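Local coordinates for sensory box/GGDEF family protein (Caulobacter crescentus, PDB 4YME) that probably makes the bacterial second messenger cyclic di-GMP through this GGDEF domain, one part of a larger membrane-bound protein that also carries an EAL domain, at residues 14-19 against 84-89. Sequence-based numbering, arbitrary orientation.
Sequences NSLQMR and EFIVVQ
L16 reaches from helix 13-30 to strand 84-91 and sets its two methyls on I86 and V88. Its CG is anti to the backbone N (chi1 166°), which extends the side chain away from the helix, and the fork at CG spreads the methyls. L16 CD2 lies against the longer arm of I86, 3.9 Å from I86 CG1. CD1 bridges two residues of the strand: L16 CD1 is 3.8 Å from V88 CG2 and also 3.9 Å from I86 CG2. The side chains of L16 and I86 cross at about a right angle. The leucine fork covers CB, CG1 and CG2 of I86. With CG1 of V88 anti to the backbone N (chi1 177°), the other methyl, CG2, is left beside the N and meets L16. I86 and V88 are two apart on the strand and face the helix, while V87 between them points away. All three touching residues are buried, and the contact is wholly apolar. L80 of the neighbouring strand 76-81 touches both L16 and I86 and extends the same core. This is helix-on-sheet packing in the ferredoxin-like alpha/beta core of a GGDEF domain, just past E84 and F85, the last two residues of the GGDEF signature.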
loop_
_atom_site.group_PDB
_atom_site.type_symbol
_atom_site.label_atom_id
_atom_site.label_comp_id
_atom_site.label_asym_id
_atom_site.label_seq_id
_atom_site.Cartn_x
_atom_site.Cartn_y
_atom_site.Cartn_z
ATOM N N ASN A 14 -7.214 -10.235 -5.775
ATOM C CA ASN A 14 -8.566 -10.399 -6.404
ATOM C C ASN A 14 -9.486 -9.271 -5.988
ATOM O O ASN A 14 -10.109 -8.578 -6.820
ATOM C CB ASN A 14 -9.232 -11.750 -5.987
ATOM C CG ASN A 14 -10.793 -11.755 -6.151
ATOM O OD1 ASN A 14 -11.326 -11.353 -7.195
ATOM N ND2 ASN A 14 -11.512 -12.217 -5.104
ATOM N N SER A 15 -9.634 -9.104 -4.668
ATOM C CA SER A 15 -10.610 -8.122 -4.165
ATOM C C SER A 15 -10.116 -6.712 -4.377
ATOM O O SER A 15 -10.902 -5.849 -4.674
ATOM C CB SER A 15 -11.030 -8.334 -2.719
ATOM O OG SER A 15 -9.929 -8.437 -1.849
ATOM N N LEU A 16 -8.808 -6.487 -4.322
ATOM C CA LEU A 16 -8.266 -5.200 -4.710
ATOM C C LEU A 16 -8.663 -4.788 -6.120
ATOM O O LEU A 16 -9.155 -3.681 -6.371
ATOM C CB LEU A 16 -6.717 -5.217 -4.579
ATOM C CG LEU A 16 -5.996 -4.055 -5.257
ATOM C CD1 LEU A 16 -6.353 -2.808 -4.468
ATOM C CD2 LEU A 16 -4.476 -4.332 -5.349
ATOM N N GLN A 17 -8.438 -5.692 -7.062
ATOM C CA GLN A 17 -8.721 -5.365 -8.468
ATOM C C GLN A 17 -10.215 -5.069 -8.636
ATOM O O GLN A 17 -10.588 -4.096 -9.316
ATOM C CB GLN A 17 -8.300 -6.547 -9.349
ATOM C CG GLN A 17 -8.441 -6.262 -10.852
ATOM C CD GLN A 17 -9.889 -6.421 -11.377
ATOM O OE1 GLN A 17 -10.721 -7.177 -10.804
ATOM N NE2 GLN A 17 -10.200 -5.684 -12.471
HETATM N N MSE A 18 -11.080 -5.853 -7.977
HETATM C CA MSE A 18 -12.548 -5.652 -8.122
HETATM C C MSE A 18 -12.976 -4.294 -7.543
HETATM O O MSE A 18 -13.759 -3.559 -8.122
HETATM C CB MSE A 18 -13.345 -6.718 -7.403
HETATM C CG MSE A 18 -13.160 -8.046 -7.988
HETATM SE SE MSE A 18 -14.158 -9.440 -7.052
HETATM C CE MSE A 18 -14.036 -9.071 -5.163
ATOM N N ARG A 19 -12.464 -3.996 -6.371
ATOM C CA ARG A 19 -12.847 -2.761 -5.689
ATOM C C ARG A 19 -12.256 -1.523 -6.373
ATOM O O ARG A 19 -12.900 -0.490 -6.424
ATOM C CB ARG A 19 -12.502 -2.832 -4.208
ATOM C CG ARG A 19 -13.475 -3.751 -3.412
ATOM C CD ARG A 19 -13.230 -3.648 -1.928
ATOM N NE ARG A 19 -13.576 -2.297 -1.452
ATOM C CZ ARG A 19 -13.485 -1.888 -0.185
ATOM N NH1 ARG A 19 -13.036 -2.720 0.740
ATOM N NH2 ARG A 19 -13.800 -0.655 0.149
ATOM N N GLU A 84 4.660 -6.506 -0.523
ATOM C CA GLU A 84 4.065 -5.536 -1.430
ATOM C C GLU A 84 2.621 -5.250 -1.026
ATOM O O GLU A 84 1.779 -6.157 -1.035
ATOM C CB GLU A 84 4.063 -6.122 -2.806
ATOM C CG GLU A 84 5.426 -6.169 -3.463
ATOM C CD GLU A 84 5.173 -6.296 -4.928
ATOM O OE1 GLU A 84 4.787 -5.276 -5.548
ATOM O OE2 GLU A 84 5.221 -7.447 -5.388
ATOM N N PHE A 85 2.364 -4.021 -0.652
ATOM C CA PHE A 85 1.040 -3.579 -0.224
ATOM C C PHE A 85 0.529 -2.524 -1.178
ATOM O O PHE A 85 1.316 -1.860 -1.897
ATOM C CB PHE A 85 1.113 -3.016 1.157
ATOM C CG PHE A 85 1.504 -4.031 2.222
ATOM C CD1 PHE A 85 2.807 -4.342 2.485
ATOM C CD2 PHE A 85 0.511 -4.620 3.006
ATOM C CE1 PHE A 85 3.139 -5.243 3.493
ATOM C CE2 PHE A 85 0.832 -5.520 4.004
ATOM C CZ PHE A 85 2.173 -5.852 4.252
ATOM N N ILE A 86 -0.797 -2.359 -1.233
ATOM C CA ILE A 86 -1.415 -1.332 -2.039
ATOM C C ILE A 86 -2.443 -0.623 -1.196
ATOM O O ILE A 86 -3.244 -1.266 -0.476
ATOM C CB ILE A 86 -2.123 -1.914 -3.266
ATOM C CG1 ILE A 86 -1.164 -2.629 -4.172
ATOM C CG2 ILE A 86 -2.962 -0.847 -3.991
ATOM C CD1 ILE A 86 -0.477 -1.778 -5.064
ATOM N N VAL A 87 -2.472 0.701 -1.294
ATOM C CA VAL A 87 -3.549 1.496 -0.719
ATOM C C VAL A 87 -4.223 2.239 -1.833
ATOM O O VAL A 87 -3.573 2.852 -2.693
ATOM C CB VAL A 87 -3.028 2.496 0.338
ATOM C CG1 VAL A 87 -4.110 3.461 0.719
ATOM C CG2 VAL A 87 -2.444 1.748 1.542
ATOM N N VAL A 88 -5.546 2.148 -1.873
ATOM C CA VAL A 88 -6.358 2.929 -2.787
ATOM C C VAL A 88 -7.056 4.021 -2.026
ATOM O O VAL A 88 -7.804 3.755 -1.094
ATOM C CB VAL A 88 -7.358 2.038 -3.564
ATOM C CG1 VAL A 88 -8.248 2.904 -4.449
ATOM C CG2 VAL A 88 -6.667 0.941 -4.335
ATOM N N GLN A 89 -6.776 5.267 -2.432
ATOM C CA GLN A 89 -7.326 6.450 -1.777
ATOM C C GLN A 89 -8.425 7.046 -2.652
ATOM O O GLN A 89 -8.205 7.376 -3.798
ATOM C CB GLN A 89 -6.226 7.499 -1.633
ATOM C CG GLN A 89 -6.753 8.728 -0.929
ATOM C CD GLN A 89 -5.785 9.911 -1.079
ATOM O OE1 GLN A 89 -5.274 10.195 -2.187
ATOM N NE2 GLN A 89 -5.557 10.579 0.002
#